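Local coordinates for protein 11R-lipoxygenase (Gersemia fruticosa, PDB 3VF1) that probably adds molecular oxygen to polyunsaturated fatty acids at a non-heme iron, in a calcium-dependent manner, at residues T469-D474 against D547-K552; H464-T469 against G542-D547. All coordinates share one frame; numbering follows the deposited sequence.

Contact 1: residues T469-D474 against D547-K552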
ATOM      1  N   THR A 469       4.850  15.269   7.012  1.00 32.52           N
ATOM      2  CA  THR A 469       5.680  15.714   5.900  1.00 35.91           C
ATOM      3  C   THR A 469       6.365  14.491   5.304  1.00 34.41           C
ATOM      4  O   THR A 469       6.311  13.405   5.876  1.00 35.14           O
ATOM      5  CB  THR A 469       6.751  16.732   6.338  1.00 36.27           C
ATOM      6  OG1 THR A 469       7.870  16.044   6.909  1.00 39.61           O
ATOM      7  CG2 THR A 469       6.183  17.717   7.349  1.00 36.15           C
ATOM      8  N   PHE A 470       7.013  14.668   4.159  1.00 34.82           N
ATOM      9  CA  PHE A 470       7.663  13.550   3.485  1.00 33.35           C
ATOM     10  C   PHE A 470       8.988  13.157   4.137  1.00 34.89           C
ATOM     11  O   PHE A 470       9.603  12.161   3.750  1.00 33.89           O
ATOM     12  CB  PHE A 470       7.868  13.862   2.000  1.00 37.47           C
ATOM     13  CG  PHE A 470       6.768  13.342   1.121  1.00 37.62           C
ATOM     14  CD1 PHE A 470       5.591  14.057   0.960  1.00 37.00           C
ATOM     15  CD2 PHE A 470       6.906  12.132   0.463  1.00 36.59           C
ATOM     16  CE1 PHE A 470       4.573  13.574   0.154  1.00 36.27           C
ATOM     17  CE2 PHE A 470       5.893  11.644  -0.343  1.00 40.41           C
ATOM     18  CZ  PHE A 470       4.726  12.368  -0.498  1.00 37.72           C
ATOM     19  N   ASP A 471       9.428  13.927   5.127  1.00 35.37           N
ATOM     20  CA  ASP A 471      10.611  13.554   5.896  1.00 38.39           C
ATOM     21  C   ASP A 471      10.365  12.238   6.627  1.00 36.84           C
ATOM     22  O   ASP A 471      11.288  11.449   6.838  1.00 33.51           O
ATOM     23  CB  ASP A 471      10.979  14.643   6.904  1.00 40.82           C
ATOM     24  CG  ASP A 471      11.524  15.893   6.241  1.00 49.85           C
ATOM     25  OD1 ASP A 471      11.851  15.840   5.035  1.00 45.35           O
ATOM     26  OD2 ASP A 471      11.635  16.929   6.932  1.00 57.75           O
ATOM     27  N   SER A 472       9.113  12.005   7.010  1.00 35.25           N
ATOM     28  CA  SER A 472       8.747  10.787   7.722  1.00 35.58           C
ATOM     29  C   SER A 472       8.700   9.583   6.784  1.00 32.43           C
ATOM     30  O   SER A 472       8.473   8.455   7.224  1.00 33.53           O
ATOM     31  CB  SER A 472       7.396  10.960   8.423  1.00 34.46           C
ATOM     32  OG  SER A 472       6.343  11.125   7.488  1.00 32.22           O
ATOM     33  N   TYR A 473       8.914   9.824   5.493  1.00 29.97           N
ATOM     34  CA  TYR A 473       8.936   8.748   4.508  1.00 30.76           C
ATOM     35  C   TYR A 473      10.359   8.349   4.137  1.00 29.12           C
ATOM     36  O   TYR A 473      10.570   7.332   3.478  1.00 31.68           O
ATOM     37  CB  TYR A 473       8.150   9.148   3.261  1.00 29.35           C
ATOM     38  CG  TYR A 473       6.662   8.960   3.418  1.00 27.81           C
ATOM     39  CD1 TYR A 473       5.879   9.936   4.018  1.00 30.53           C
ATOM     40  CD2 TYR A 473       6.042   7.799   2.977  1.00 26.69           C
ATOM     41  CE1 TYR A 473       4.517   9.761   4.169  1.00 31.75           C
ATOM     42  CE2 TYR A 473       4.684   7.618   3.124  1.00 25.91           C
ATOM     43  CZ  TYR A 473       3.928   8.601   3.718  1.00 26.13           C
ATOM     44  OH  TYR A 473       2.576   8.416   3.862  1.00 25.16           O
ATOM     45  N   ASP A 474      11.333   9.147   4.558  1.00 29.02           N
ATOM     46  CA  ASP A 474      12.731   8.769   4.406  1.00 32.71           C
ATOM     47  C   ASP A 474      13.043   7.696   5.439  1.00 32.32           C
ATOM     48  O   ASP A 474      13.381   7.997   6.582  1.00 31.85           O
ATOM     49  CB  ASP A 474      13.649   9.977   4.591  1.00 35.07           C
ATOM     50  CG  ASP A 474      15.098   9.663   4.266  1.00 37.51           C
ATOM     51  OD1 ASP A 474      15.509   8.496   4.428  1.00 35.67           O
ATOM     52  OD2 ASP A 474      15.827  10.586   3.845  1.00 46.41           O
ATOM     53  N   ASP A 547       3.588  22.660   5.694  1.00 42.34           N
ATOM     54  CA  ASP A 547       4.070  22.257   4.381  1.00 38.52           C
ATOM     55  C   ASP A 547       4.516  20.796   4.409  1.00 40.41           C
ATOM     56  O   ASP A 547       5.193  20.361   5.341  1.00 40.99           O
ATOM     57  CB  ASP A 547       5.221  23.165   3.942  1.00 42.89           C
ATOM     58  CG  ASP A 547       5.872  22.705   2.654  1.00 43.54           C
ATOM     59  OD1 ASP A 547       5.223  22.803   1.590  1.00 46.92           O
ATOM     60  OD2 ASP A 547       7.035  22.251   2.704  1.00 42.85           O
ATOM     61  N   LYS A 548       4.132  20.048   3.379  1.00 39.77           N
ATOM     62  CA  LYS A 548       4.379  18.610   3.326  1.00 36.00           C
ATOM     63  C   LYS A 548       5.766  18.285   2.781  1.00 36.56           C
ATOM     64  O   LYS A 548       6.141  17.118   2.681  1.00 35.91           O
ATOM     65  CB  LYS A 548       3.309  17.936   2.465  1.00 36.05           C
ATOM     66  CG  LYS A 548       1.889  18.219   2.934  1.00 36.31           C
ATOM     67  CD  LYS A 548       1.385  17.143   3.876  1.00 34.02           C
ATOM     68  CE  LYS A 548       0.262  17.655   4.762  1.00 31.36           C
ATOM     69  NZ  LYS A 548       0.771  18.507   5.871  1.00 34.03           N
ATOM     70  N   LYS A 549       6.519  19.323   2.428  1.00 36.59           N
ATOM     71  CA  LYS A 549       7.885  19.169   1.933  1.00 34.28           C
ATOM     72  C   LYS A 549       7.955  18.363   0.636  1.00 37.15           C
ATOM     73  O   LYS A 549       8.907  17.617   0.405  1.00 36.04           O
ATOM     74  CB  LYS A 549       8.783  18.545   3.002  1.00 34.56           C
ATOM     75  CG  LYS A 549       8.980  19.437   4.213  1.00 39.00           C
ATOM     76  CD  LYS A 549      10.038  18.887   5.152  1.00 46.28           C
ATOM     77  CE  LYS A 549      10.220  19.786   6.365  1.00 46.65           C
ATOM     78  NZ  LYS A 549      10.654  21.165   5.993  1.00 49.14           N
ATOM     79  N   VAL A 550       6.939  18.519  -0.206  1.00 36.48           N
ATOM     80  CA  VAL A 550       7.000  18.011  -1.569  1.00 36.65           C
ATOM     81  C   VAL A 550       7.630  19.095  -2.437  1.00 42.00           C
ATOM     82  O   VAL A 550       7.206  20.249  -2.387  1.00 44.60           O
ATOM     83  CB  VAL A 550       5.604  17.672  -2.111  1.00 39.81           C
ATOM     84  CG1 VAL A 550       5.698  17.178  -3.550  1.00 37.53           C
ATOM     85  CG2 VAL A 550       4.930  16.633  -1.229  1.00 35.96           C
ATOM     86  N   PRO A 551       8.654  18.737  -3.228  1.00 40.45           N
ATOM     87  CA  PRO A 551       9.367  19.758  -4.006  1.00 38.91           C
ATOM     88  C   PRO A 551       8.453  20.544  -4.943  1.00 43.46           C
ATOM     89  O   PRO A 551       7.488  19.992  -5.474  1.00 42.70           O
ATOM     90  CB  PRO A 551      10.374  18.940  -4.822  1.00 41.35           C
ATOM     91  CG  PRO A 551      10.537  17.667  -4.072  1.00 38.99           C
ATOM     92  CD  PRO A 551       9.207  17.390  -3.448  1.00 37.32           C
ATOM     93  N   LYS A 552       8.758  21.823  -5.135  1.00 43.62           N
ATOM     94  CA  LYS A 552       8.050  22.640  -6.113  1.00 46.82           C
ATOM     95  C   LYS A 552       8.545  22.287  -7.511  1.00 43.12           C
ATOM     96  O   LYS A 552       7.832  22.462  -8.499  1.00 42.21           O
ATOM     97  CB  LYS A 552       8.287  24.125  -5.841  1.00 48.93           C
ATOM     98  CG  LYS A 552       7.788  24.599  -4.487  1.00 51.89           C
ATOM     99  CD  LYS A 552       8.053  26.086  -4.273  1.00 62.68           C
ATOM    100  CE  LYS A 552       9.534  26.421  -4.394  1.00 74.51           C
ATOM    101  NZ  LYS A 552       9.917  26.885  -5.762  1.00 71.98           N
TER

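Contact 2: residues H464-T469 against G542-D547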
ATOM      1  N   HIS A 464      -3.361  13.348  11.803  1.00 28.59           N
ATOM      2  CA  HIS A 464      -2.001  12.974  11.440  1.00 32.28           C
ATOM      3  C   HIS A 464      -1.540  13.732  10.202  1.00 31.46           C
ATOM      4  O   HIS A 464      -0.386  14.152  10.118  1.00 32.61           O
ATOM      5  CB  HIS A 464      -1.890  11.469  11.183  1.00 30.41           C
ATOM      6  CG  HIS A 464      -0.501  11.020  10.842  1.00 27.00           C
ATOM      7  ND1 HIS A 464       0.444  10.732  11.804  1.00 28.72           N
ATOM      8  CD2 HIS A 464       0.108  10.833   9.649  1.00 29.90           C
ATOM      9  CE1 HIS A 464       1.572  10.376  11.216  1.00 26.86           C
ATOM     10  NE2 HIS A 464       1.395  10.429   9.908  1.00 27.46           N
ATOM     11  N   TYR A 465      -2.444  13.901   9.242  1.00 30.16           N
ATOM     12  CA  TYR A 465      -2.106  14.565   7.990  1.00 31.00           C
ATOM     13  C   TYR A 465      -1.691  16.013   8.226  1.00 29.08           C
ATOM     14  O   TYR A 465      -0.728  16.492   7.635  1.00 32.32           O
ATOM     15  CB  TYR A 465      -3.282  14.517   7.013  1.00 31.10           C
ATOM     16  CG  TYR A 465      -2.954  15.112   5.663  1.00 34.58           C
ATOM     17  CD1 TYR A 465      -2.251  14.382   4.712  1.00 34.09           C
ATOM     18  CD2 TYR A 465      -3.337  16.406   5.340  1.00 34.03           C
ATOM     19  CE1 TYR A 465      -1.943  14.922   3.480  1.00 33.61           C
ATOM     20  CE2 TYR A 465      -3.034  16.954   4.110  1.00 31.25           C
ATOM     21  CZ  TYR A 465      -2.338  16.207   3.185  1.00 33.98           C
ATOM     22  OH  TYR A 465      -2.034  16.750   1.958  1.00 38.00           O
ATOM     23  N   ARG A 466      -2.418  16.707   9.093  1.00 30.52           N
ATOM     24  CA  ARG A 466      -2.119  18.105   9.391  1.00 32.93           C
ATOM     25  C   ARG A 466      -0.654  18.326   9.758  1.00 36.28           C
ATOM     26  O   ARG A 466      -0.125  19.418   9.563  1.00 39.94           O
ATOM     27  CB  ARG A 466      -3.010  18.620  10.524  1.00 35.73           C
ATOM     28  CG  ARG A 466      -4.409  19.014  10.083  1.00 40.22           C
ATOM     29  CD  ARG A 466      -5.095  19.890  11.119  1.00 42.21           C
ATOM     30  NE  ARG A 466      -5.418  19.166  12.347  1.00 41.64           N
ATOM     31  CZ  ARG A 466      -6.519  18.440  12.525  1.00 43.95           C
ATOM     32  NH1 ARG A 466      -7.414  18.320  11.551  1.00 43.48           N
ATOM     33  NH2 ARG A 466      -6.725  17.824  13.682  1.00 37.65           N
ATOM     34  N   SER A 467      -0.001  17.294  10.285  1.00 31.98           N
ATOM     35  CA  SER A 467       1.373  17.425  10.760  1.00 33.37           C
ATOM     36  C   SER A 467       2.381  16.617   9.944  1.00 34.38           C
ATOM     37  O   SER A 467       3.584  16.691  10.194  1.00 33.39           O
ATOM     38  CB  SER A 467       1.460  16.996  12.226  1.00 33.80           C
ATOM     39  OG  SER A 467       0.718  17.865  13.063  1.00 39.16           O
ATOM     40  N   VAL A 468       1.901  15.849   8.972  1.00 29.12           N
ATOM     41  CA  VAL A 468       2.783  14.956   8.228  1.00 32.16           C
ATOM     42  C   VAL A 468       3.603  15.696   7.178  1.00 32.29           C
ATOM     43  O   VAL A 468       3.125  16.638   6.548  1.00 30.78           O
ATOM     44  CB  VAL A 468       1.996  13.825   7.528  1.00 31.31           C
ATOM     45  CG1 VAL A 468       1.260  14.353   6.300  1.00 30.01           C
ATOM     46  CG2 VAL A 468       2.934  12.698   7.134  1.00 29.83           C
ATOM     47  N   THR A 469       4.850  15.269   7.012  1.00 32.52           N
ATOM     48  CA  THR A 469       5.680  15.714   5.900  1.00 35.91           C
ATOM     49  C   THR A 469       6.365  14.491   5.304  1.00 34.41           C
ATOM     50  O   THR A 469       6.311  13.405   5.876  1.00 35.14           O
ATOM     51  CB  THR A 469       6.751  16.732   6.338  1.00 36.27           C
ATOM     52  OG1 THR A 469       7.870  16.044   6.909  1.00 39.61           O
ATOM     53  CG2 THR A 469       6.183  17.717   7.349  1.00 36.15           C
ATOM     54  N   GLY A 542      -2.864  21.672   4.519  1.00 33.64           N
ATOM     55  CA  GLY A 542      -3.798  21.373   5.589  1.00 34.50           C
ATOM     56  C   GLY A 542      -4.104  22.603   6.422  1.00 38.24           C
ATOM     57  O   GLY A 542      -3.557  23.678   6.175  1.00 40.57           O
ATOM     58  N   SER A 543      -4.963  22.442   7.424  1.00 38.60           N
ATOM     59  CA  SER A 543      -5.484  23.579   8.177  1.00 37.55           C
ATOM     60  C   SER A 543      -4.519  24.109   9.242  1.00 38.97           C
ATOM     61  O   SER A 543      -4.834  25.071   9.941  1.00 43.44           O
ATOM     62  CB  SER A 543      -6.825  23.216   8.823  1.00 35.07           C
ATOM     63  OG  SER A 543      -6.663  22.236   9.831  1.00 39.07           O
ATOM     64  N   ASP A 544      -3.353  23.484   9.371  1.00 39.41           N
ATOM     65  CA  ASP A 544      -2.314  23.998  10.260  1.00 39.28           C
ATOM     66  C   ASP A 544      -1.227  24.713   9.462  1.00 43.80           C
ATOM     67  O   ASP A 544      -0.313  25.306  10.037  1.00 48.51           O
ATOM     68  CB  ASP A 544      -1.693  22.872  11.090  1.00 41.33           C
ATOM     69  CG  ASP A 544      -2.545  22.486  12.285  1.00 49.13           C
ATOM     70  OD1 ASP A 544      -3.368  23.317  12.725  1.00 48.85           O
ATOM     71  OD2 ASP A 544      -2.385  21.353  12.791  1.00 52.37           O
ATOM     72  N   GLY A 545      -1.329  24.652   8.139  1.00 39.60           N
ATOM     73  CA  GLY A 545      -0.370  25.308   7.270  1.00 37.98           C
ATOM     74  C   GLY A 545       0.961  24.585   7.219  1.00 43.29           C
ATOM     75  O   GLY A 545       1.964  25.150   6.785  1.00 46.70           O
ATOM     76  N   THR A 546       0.974  23.329   7.653  1.00 41.62           N
ATOM     77  CA  THR A 546       2.203  22.546   7.678  1.00 41.67           C
ATOM     78  C   THR A 546       2.567  22.049   6.283  1.00 42.90           C
ATOM     79  O   THR A 546       1.935  21.133   5.756  1.00 40.65           O
ATOM     80  CB  THR A 546       2.080  21.334   8.617  1.00 39.63           C
ATOM     81  OG1 THR A 546       1.692  21.774   9.925  1.00 38.88           O
ATOM     82  CG2 THR A 546       3.406  20.587   8.705  1.00 33.05           C
ATOM     83  N   ASP A 547       3.588  22.660   5.694  1.00 42.34           N
ATOM     84  CA  ASP A 547       4.070  22.257   4.381  1.00 38.52           C
ATOM     85  C   ASP A 547       4.516  20.796   4.409  1.00 40.41           C
ATOM     86  O   ASP A 547       5.193  20.361   5.341  1.00 40.99           O
ATOM     87  CB  ASP A 547       5.221  23.165   3.942  1.00 42.89           C
ATOM     88  CG  ASP A 547       5.872  22.705   2.654  1.00 43.54           C
ATOM     89  OD1 ASP A 547       5.223  22.803   1.590  1.00 46.92           O
ATOM     90  OD2 ASP A 547       7.035  22.251   2.704  1.00 42.85           O
TER
HETATM   91  O   HOH W   1       0.822  20.569  12.761  1.00 41.12           O

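Contact 1: residues T469-D474 against D547-K552
K549 lies beside T469, its side chain pointing the same way, where an ST turn leads into the short 3-10 segment 470-473 of the lipoxygenase domain. T469 OG1 accepts from the backbone N of D471 at 3.2 Å, because chi1 of 81° sets it between the backbone N and the carbonyl carbon. The methyl CG2, anti to the carbonyl carbon, meets D547 O at 3.5 Å. Threonine therefore suits the place twice, closing the turn with its hydroxyl and packing with its methyl.

The aliphatic part of K549 runs past T469 and crosses D471, whose OD2 is 3.1 Å from K549 CD. The ammonium stays more distant: K549 NZ is 4.4 Å from D471 OD2, beyond a salt bridge, and at this solvent-exposed place the attraction is likely to be weak.

Inward, F470 N donates to K548 O (3.0 Å, 150° at the hydrogen), and the same oxygen also sits at the edge of the F470 ring. That ring is buried, meeting Y539 edge-to-face and F563 of helix 557-579, where a large aromatic fits. A methyl of V550 also packs obliquely on it: CG2 approaches F470 CE1 to 3.4 Å.

Contact 2: residues H464-T469 against G542-D547
R466 lies against S543 and D544, its side chain bent at chi3 (-69°), which places NE, and its methylene groups do most of the touching. Its CD is 3.1 Å from S543 OG, while its CB lies 3.6 Å from D544 OD2. The charges themselves meet loosely: R466 NE to D544 OD2 is a long salt bridge of 3.8 Å, with the carboxylate plane turned 80° from the guanidinium and OD2 at the guanidinium's edge. On the backbone side, T546 OG1 comes within 3.0 Å of R466 O.

Near the surface a water bonds to S467 OG (2.7 Å) and T546 OG1, and donates weakly to D544 OD2.

Two type I turns, Y465 to V468 and G542 to G545, place R466, S467, S543 and D544, with T546 following the second turn. G542 suits its place mainly because a CB would be jammed against the preceding carbonyl O, besides coming close to R466 CA and the Y465 ring. Further out, D176 grips both segments, through a salt bridge to R466 NH1 and a hydrogen bond from S543 N. An alanine at R466 would probably leave D176 and D544 without this positive partner and open a gap beside S543 OG. The length of the D544 pairing suggests that D176 is probably the main partner of the charge and D544 a weaker one, which the water links to S467 and T546.

In the fold
Following the chain, helix 456-465 ends near the start of 464-469, which runs directly into 469-474 ahead of helix 475-481. After nearly 70 residues, mostly helical, the chain returns as 542-547 and then 547-552. The contacts thus tie the connection between helices 456-465 and 475-481 to the one between helices 525-538 and 557-579. Each closes this same long excursion, and because their segments alternate, the closures cross rather than nest. The two connections run in much the same direction through contact 2 and diverge in contact 1. T469 and D547 belong to both. K548 of contact 1 reaches back into contact 2, with NZ hydrogen-bonded to T546 O and also to V468 O. Contact 2 lies nearer the surface, contact 1 deeper beside helix 557-579.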